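Local structure of uncharacterized protein (Bacteroides ovatus, 4FS7) at residues A[42-48]-A[73-79]; A[305-311]-A[328-333]. The protein is of unknown function but, as an extracellular leucine-rich repeat protein of the BspA type, probably binds other proteins. All coordinates share one frame; numbering follows the deposited sequence. Where two conformers were deposited one is given.

Contact 1. Residues A[42-48]-A[73-79]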
loop_
_atom_site.group_PDB
_atom_site.type_symbol
_atom_site.label_atom_id
_atom_site.label_comp_id
_atom_site.label_asym_id
_atom_site.label_seq_id
_atom_site.Cartn_x
_atom_site.Cartn_y
_atom_site.Cartn_z
ATOM N N LEU A 42 -32.569 -14.727 2.115
ATOM C CA LEU A 42 -33.121 -14.253 3.344
ATOM C C LEU A 42 -33.066 -12.750 3.328
ATOM O O LEU A 42 -31.982 -12.160 3.335
ATOM C CB LEU A 42 -32.331 -14.830 4.507
ATOM C CG LEU A 42 -32.594 -14.305 5.920
ATOM C CD1 LEU A 42 -34.087 -14.371 6.311
ATOM C CD2 LEU A 42 -31.712 -15.061 6.917
ATOM N N VAL A 43 -34.233 -12.128 3.249
ATOM C CA VAL A 43 -34.373 -10.692 3.168
ATOM C C VAL A 43 -34.829 -10.113 4.508
ATOM O O VAL A 43 -35.844 -10.545 5.092
ATOM C CB VAL A 43 -35.408 -10.309 2.092
ATOM C CG1 VAL A 43 -35.601 -8.802 2.071
ATOM C CG2 VAL A 43 -34.980 -10.847 0.721
ATOM N N VAL A 44 -34.084 -9.124 4.989
ATOM C CA VAL A 44 -34.425 -8.430 6.234
ATOM C C VAL A 44 -35.021 -7.097 5.859
ATOM O O VAL A 44 -34.353 -6.230 5.293
ATOM C CB VAL A 44 -33.207 -8.231 7.123
ATOM C CG1 VAL A 44 -33.530 -7.442 8.397
ATOM C CG2 VAL A 44 -32.614 -9.577 7.506
ATOM N N ASN A 45 -36.305 -6.926 6.160
ATOM C CA ASN A 45 -37.031 -5.758 5.766
ATOM C C ASN A 45 -37.289 -4.863 6.979
ATOM O O ASN A 45 -38.219 -5.138 7.758
ATOM C CB ASN A 45 -38.325 -6.205 5.110
ATOM C CG ASN A 45 -38.812 -5.226 4.129
ATOM O OD1 ASN A 45 -38.702 -4.004 4.351
ATOM N ND2 ASN A 45 -39.339 -5.725 2.995
ATOM N N ILE A 46 -36.465 -3.835 7.204
ATOM C CA ILE A 46 -36.562 -3.067 8.419
ATOM C C ILE A 46 -37.647 -1.985 8.248
ATOM O O ILE A 46 -37.548 -1.150 7.353
ATOM C CB ILE A 46 -35.214 -2.384 8.785
ATOM C CG1 ILE A 46 -34.099 -3.432 8.996
ATOM C CG2 ILE A 46 -35.383 -1.459 9.978
ATOM C CD1 ILE A 46 -32.694 -2.847 9.083
ATOM N N PRO A 47 -38.661 -1.974 9.121
ATOM C CA PRO A 47 -39.713 -0.956 8.990
ATOM C C PRO A 47 -39.260 0.385 9.579
ATOM O O PRO A 47 -38.356 0.444 10.443
ATOM C CB PRO A 47 -40.853 -1.573 9.787
ATOM C CG PRO A 47 -40.149 -2.317 10.904
ATOM C CD PRO A 47 -38.939 -2.905 10.226
ATOM N N PRO A 48 -39.935 1.484 9.196
ATOM C CA PRO A 48 -39.602 2.805 9.739
ATOM C C PRO A 48 -40.207 3.085 11.108
ATOM O O PRO A 48 -39.741 3.986 11.827
ATOM C CB PRO A 48 -40.196 3.758 8.709
ATOM C CG PRO A 48 -41.304 2.988 8.077
ATOM C CD PRO A 48 -40.840 1.586 8.035
ATOM N N VAL A 73 -27.962 -13.892 5.786
ATOM C CA VAL A 73 -28.734 -12.773 5.222
ATOM C C VAL A 73 -28.252 -12.404 3.803
ATOM O O VAL A 73 -27.046 -12.226 3.606
ATOM C CB VAL A 73 -28.680 -11.559 6.163
ATOM C CG1 VAL A 73 -29.308 -10.345 5.511
ATOM C CG2 VAL A 73 -29.416 -11.854 7.451
ATOM N N THR A 74 -29.173 -12.262 2.836
ATOM C CA THR A 74 -28.790 -11.908 1.489
ATOM C C THR A 74 -29.134 -10.475 1.094
ATOM O O THR A 74 -28.518 -9.927 0.193
ATOM C CB THR A 74 -29.344 -12.887 0.461
ATOM O OG1 THR A 74 -30.770 -12.793 0.410
ATOM C CG2 THR A 74 -28.879 -14.349 0.800
ATOM N N GLU A 75 -30.132 -9.889 1.748
ATOM C CA GLU A 75 -30.570 -8.527 1.451
ATOM C C GLU A 75 -31.056 -7.866 2.739
ATOM O O GLU A 75 -31.794 -8.512 3.507
ATOM C CB GLU A 75 -31.709 -8.539 0.438
ATOM C CG GLU A 75 -32.327 -7.160 0.228
ATOM C CD GLU A 75 -33.321 -7.068 -0.938
ATOM O OE1 GLU A 75 -33.716 -8.114 -1.500
ATOM O OE2 GLU A 75 -33.720 -5.921 -1.251
ATOM N N ILE A 76 -30.668 -6.599 2.954
ATOM C CA ILE A 76 -31.236 -5.791 4.027
ATOM C C ILE A 76 -31.779 -4.520 3.399
ATOM O O ILE A 76 -31.110 -3.864 2.596
ATOM C CB ILE A 76 -30.155 -5.448 5.093
ATOM C CG1 ILE A 76 -29.567 -6.732 5.712
ATOM C CG2 ILE A 76 -30.715 -4.490 6.152
ATOM C CD1 ILE A 76 -28.391 -6.563 6.630
ATOM N N LYS A 77 -33.032 -4.234 3.728
ATOM C CA LYS A 77 -33.734 -3.038 3.298
ATOM C C LYS A 77 -33.808 -2.083 4.484
ATOM O O LYS A 77 -34.418 -2.410 5.514
ATOM C CB LYS A 77 -35.132 -3.411 2.796
ATOM C CG LYS A 77 -35.151 -4.444 1.651
ATOM C CD LYS A 77 -36.565 -4.730 1.191
ATOM C CE LYS A 77 -36.626 -5.094 -0.267
ATOM N NZ LYS A 77 -37.981 -4.820 -0.838
ATOM N N ILE A 78 -33.208 -0.915 4.345
ATOM C CA ILE A 78 -33.116 0.046 5.414
ATOM C C ILE A 78 -34.014 1.249 5.107
ATOM O O ILE A 78 -33.875 1.848 4.059
ATOM C CB ILE A 78 -31.658 0.521 5.635
ATOM C CG1 ILE A 78 -30.705 -0.656 5.857
ATOM C CG2 ILE A 78 -31.588 1.490 6.799
ATOM C CD1 ILE A 78 -29.219 -0.296 6.186
ATOM N N PRO A 79 -34.945 1.601 6.007
ATOM C CA PRO A 79 -35.852 2.696 5.722
ATOM C C PRO A 79 -35.166 4.060 5.864
ATOM O O PRO A 79 -34.132 4.186 6.508
ATOM C CB PRO A 79 -36.939 2.523 6.796
ATOM C CG PRO A 79 -36.189 1.955 7.958
ATOM C CD PRO A 79 -35.188 1.016 7.328
#
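Val44 and Ile76 lie side by side in two parallel strands, 42-45 and 73-77, near the N-terminal end of this elongated repeat protein. Val44 is gripped by backbone bonds at both ends. Its N gives a nearly straight bond to Glu75 O (2.8 Å), and its O takes Lys77 N at 2.9 Å, almost in line with the carbonyl bond. Ile46 N then bonds to Lys77 O at 3.0 Å, just past the end of strand 42-45.

The side chains sort onto two faces. Val44 and Ile76 share the buried one. Val44 CG2 meets Val73 CG2 at 3.9 Å, the two side chains roughly at right angles. Ile46 has CG1 anti to its carbonyl carbon (chi1 -60°), and the extended chain beyond carries CD1 back to Ile76 CG2 at 3.9 Å. The other branch, Ile46 CG2, meets Pro79 CD at 3.6 Å. Replacing Ile46 by an alanine would probably open a gap between Ile76 and Pro79. Val22 and Ile9, from the strands 19-25 and 9-13, also touch Ile46, which joins this sheet to the N-terminal one.

Val43, Glu75, Asn45 and Lys77 occupy the other face. Glu75 runs alongside Val43 in the same direction, with its CG anti to the backbone N (chi1 172°), and Glu75 OE1 lies 3.7 Å from Val43 CG2. In the conformer described, the extended Lys77 chain passes Asn45 obliquely, and Lys77 CD comes 3.5 Å from Asn45 ND2; this contact is doubtful, since the lysine has a second conformer.

The chemistry is split accordingly: backbone bonds set the register, one face is apolar and buried, and the other sets polar side chains beside aliphatic carbon.

Contact 2. Residues A[305-311]-A[328-333]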
loop_
_atom_site.group_PDB
_atom_site.type_symbol
_atom_site.label_atom_id
_atom_site.label_comp_id
_atom_site.label_asym_id
_atom_site.label_seq_id
_atom_site.Cartn_x
_atom_site.Cartn_y
_atom_site.Cartn_z
ATOM N N LEU A 305 24.627 8.962 -10.796
ATOM C CA LEU A 305 25.005 10.334 -11.081
ATOM C C LEU A 305 26.152 10.803 -10.178
ATOM O O LEU A 305 26.444 10.160 -9.178
ATOM C CB LEU A 305 23.793 11.251 -10.964
ATOM C CG LEU A 305 22.634 10.896 -11.943
ATOM C CD1 LEU A 305 21.444 11.825 -11.675
ATOM C CD2 LEU A 305 23.014 10.867 -13.394
ATOM N N ASP A 306 26.831 11.889 -10.572
ATOM C CA ASP A 306 27.973 12.416 -9.855
ATOM C C ASP A 306 27.636 12.821 -8.445
ATOM O O ASP A 306 28.526 13.018 -7.619
ATOM C CB ASP A 306 28.568 13.611 -10.599
ATOM C CG ASP A 306 29.231 13.268 -11.905
ATOM O OD1 ASP A 306 29.454 12.065 -12.227
ATOM O OD2 ASP A 306 29.554 14.267 -12.613
ATOM N N SER A 307 26.354 13.028 -8.173
ATOM C CA SER A 307 25.876 13.365 -6.840
ATOM C C SER A 307 25.911 12.170 -5.866
ATOM O O SER A 307 25.754 12.377 -4.679
ATOM C CB SER A 307 24.449 13.927 -6.929
ATOM O OG SER A 307 23.628 13.136 -7.776
ATOM N N VAL A 308 26.077 10.933 -6.338
ATOM C CA VAL A 308 26.111 9.734 -5.482
ATOM C C VAL A 308 27.480 9.596 -4.828
ATOM O O VAL A 308 28.508 9.506 -5.504
ATOM C CB VAL A 308 25.752 8.468 -6.263
ATOM C CG1 VAL A 308 25.816 7.269 -5.319
ATOM C CG2 VAL A 308 24.388 8.622 -6.940
ATOM N N LYS A 309 27.492 9.505 -3.515
ATOM C CA LYS A 309 28.730 9.408 -2.761
ATOM C C LYS A 309 28.900 8.223 -1.841
ATOM O O LYS A 309 30.000 7.929 -1.399
ATOM C CB LYS A 309 28.940 10.696 -1.968
ATOM C CG LYS A 309 29.099 11.928 -2.928
ATOM C CD LYS A 309 29.430 13.242 -2.275
ATOM C CE LYS A 309 29.303 14.377 -3.338
ATOM N NZ LYS A 309 29.752 15.693 -2.818
ATOM N N PHE A 310 27.819 7.508 -1.559
ATOM C CA PHE A 310 27.868 6.337 -0.660
ATOM C C PHE A 310 27.046 5.208 -1.217
ATOM O O PHE A 310 25.888 5.408 -1.606
ATOM C CB PHE A 310 27.353 6.687 0.728
ATOM C CG PHE A 310 28.095 7.828 1.352
ATOM C CD1 PHE A 310 27.731 9.159 1.118
ATOM C CD2 PHE A 310 29.214 7.591 2.120
ATOM C CE1 PHE A 310 28.459 10.222 1.669
ATOM C CE2 PHE A 310 29.927 8.629 2.692
ATOM C CZ PHE A 310 29.553 9.952 2.451
ATOM N N ILE A 311 27.607 4.006 -1.237
ATOM C CA ILE A 311 26.890 2.800 -1.640
ATOM C C ILE A 311 26.669 1.956 -0.378
ATOM O O ILE A 311 27.618 1.473 0.235
ATOM C CB ILE A 311 27.662 1.928 -2.673
ATOM C CG1 ILE A 311 28.237 2.772 -3.830
ATOM C CG2 ILE A 311 26.742 0.772 -3.155
ATOM C CD1 ILE A 311 27.152 3.453 -4.663
ATOM N N PRO A 328 30.870 6.817 -9.705
ATOM C CA PRO A 328 31.192 8.186 -10.063
ATOM C C PRO A 328 32.309 8.761 -9.217
ATOM O O PRO A 328 32.721 8.216 -8.165
ATOM C CB PRO A 328 29.863 8.930 -9.860
ATOM C CG PRO A 328 29.149 8.124 -8.846
ATOM C CD PRO A 328 29.506 6.694 -9.172
ATOM N N TYR A 329 32.793 9.905 -9.677
ATOM C CA TYR A 329 34.108 10.348 -9.271
ATOM C C TYR A 329 34.297 10.828 -7.853
ATOM O O TYR A 329 35.443 11.058 -7.443
ATOM C CB TYR A 329 34.686 11.373 -10.263
ATOM C CG TYR A 329 34.193 12.791 -10.090
ATOM C CD1 TYR A 329 32.880 13.129 -10.333
ATOM C CD2 TYR A 329 35.041 13.797 -9.670
ATOM C CE1 TYR A 329 32.420 14.419 -10.155
ATOM C CE2 TYR A 329 34.588 15.129 -9.482
ATOM C CZ TYR A 329 33.274 15.443 -9.761
ATOM O OH TYR A 329 32.802 16.731 -9.585
ATOM N N LEU A 330 33.212 10.974 -7.088
ATOM C CA LEU A 330 33.286 11.403 -5.696
ATOM C C LEU A 330 32.786 10.324 -4.700
ATOM O O LEU A 330 32.573 10.618 -3.521
ATOM C CB LEU A 330 32.540 12.733 -5.509
ATOM C CG LEU A 330 33.145 13.902 -6.286
ATOM C CD1 LEU A 330 32.171 15.080 -6.260
ATOM C CD2 LEU A 330 34.490 14.297 -5.647
ATOM N N VAL A 331 32.602 9.099 -5.158
ATOM C CA VAL A 331 32.196 8.021 -4.224
ATOM C C VAL A 331 33.228 7.854 -3.109
ATOM O O VAL A 331 34.426 7.727 -3.376
ATOM C CB VAL A 331 31.907 6.734 -4.968
ATOM C CG1 VAL A 331 31.610 5.579 -3.936
ATOM C CG2 VAL A 331 30.695 6.838 -5.871
ATOM N N GLU A 332 32.738 7.854 -1.878
ATOM C CA GLU A 332 33.593 7.767 -0.694
ATOM C C GLU A 332 33.623 6.394 -0.031
ATOM O O GLU A 332 34.635 6.035 0.565
ATOM C CB GLU A 332 33.149 8.780 0.360
ATOM C CG GLU A 332 33.258 10.245 -0.129
ATOM C CD GLU A 332 32.980 11.284 0.935
ATOM O OE1 GLU A 332 33.032 10.995 2.159
ATOM O OE2 GLU A 332 32.745 12.437 0.510
ATOM N N GLU A 333 32.519 5.674 -0.044
ATOM C CA GLU A 333 32.388 4.410 0.691
ATOM C C GLU A 333 31.567 3.422 -0.101
ATOM O O GLU A 333 30.535 3.807 -0.686
ATOM C CB GLU A 333 31.697 4.617 2.054
ATOM C CG GLU A 333 32.348 5.706 2.923
ATOM C CD GLU A 333 31.695 5.931 4.288
ATOM O OE1 GLU A 333 30.908 5.082 4.762
ATOM O OE2 GLU A 333 31.980 6.982 4.905
HETATM O O HOH W 1 30.307 10.878 -7.165
HETATM O O HOH W 2 31.809 10.635 -12.385
#
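Lys309 and Glu332 are joined through the backbone: Glu332 N bonds to Lys309 O at 2.8 Å, almost straight at the hydrogen. A second bond, Ile311 N to Glu333 O (3.0 Å), fixes the single parallel bridge between Phe310 and Glu333.

Water extends the backbone pairing where the chains turn. One water donates to Asp306 O and Val308 O and accepts from Leu330 N, so it ties three backbone atoms together. Another links Asp306 OD1 to Tyr329 N.

The two segments carry equivalent type I beta turns, Leu305 to Val308 and Pro328 to Val331, each closed by its own backbone bond. This is consistent with the BspA-type leucine-rich repeats to which both segments belong: one turn stacks on the next, and each leads into a short parallel strand. The strands 310-311 and 333-334 continue that sheet.

Side-chain carbons also rest against backbone carbonyl oxygens. Pro328 CG lies 3.4 Å from Leu305 O, and Val331 CG2 sits 3.5 Å from Val308 O.

Among the apolar and ring contacts, Val308 CB is 4.3 Å from Pro328 CG. Tyr329 has CG between its backbone N and carbonyl carbon (chi1 81°), and its ring takes Leu330 CG over the centre of one face. The edge of the same ring meets Asp306 CB, with the carboxylate turned 78° from the ring plane. Lys309 runs alongside Leu330, its CE 4.2 Å from Leu330 CD1.

Charged groups gather at the Phe310 ring. In the conformer described, Glu333 brings OE2 to the ring edge, its carboxylate nearly perpendicular to the ring (86°). Glu332 OE1 approaches Phe310 CZ at 3.6 Å. Glu332 makes a salt bridge to Arg355, as does this conformer of Glu333, and Arg355 also touches Phe310.

How the contacts relate
Contact 1 comes first along the chain, and contact 2 follows only after it is complete. Their centres are 66 Å apart, with the middle of the chain between them, and their nearest atoms are about 55 Å apart. They do not touch and share no sheet. Contact 1 joins two of the three strands 42-45, 73-77 and 98-99, beside the mixed N-terminal sheet. Contact 2 lies in the later repeat region, where strands 310-311 and 333-334 are the middle pair of a four-stranded parallel sheet. Both pair parallel strands that are separated in sequence by a connecting stretch. The separation fits an elongated repeat stack, with the contacts at an early and a late point.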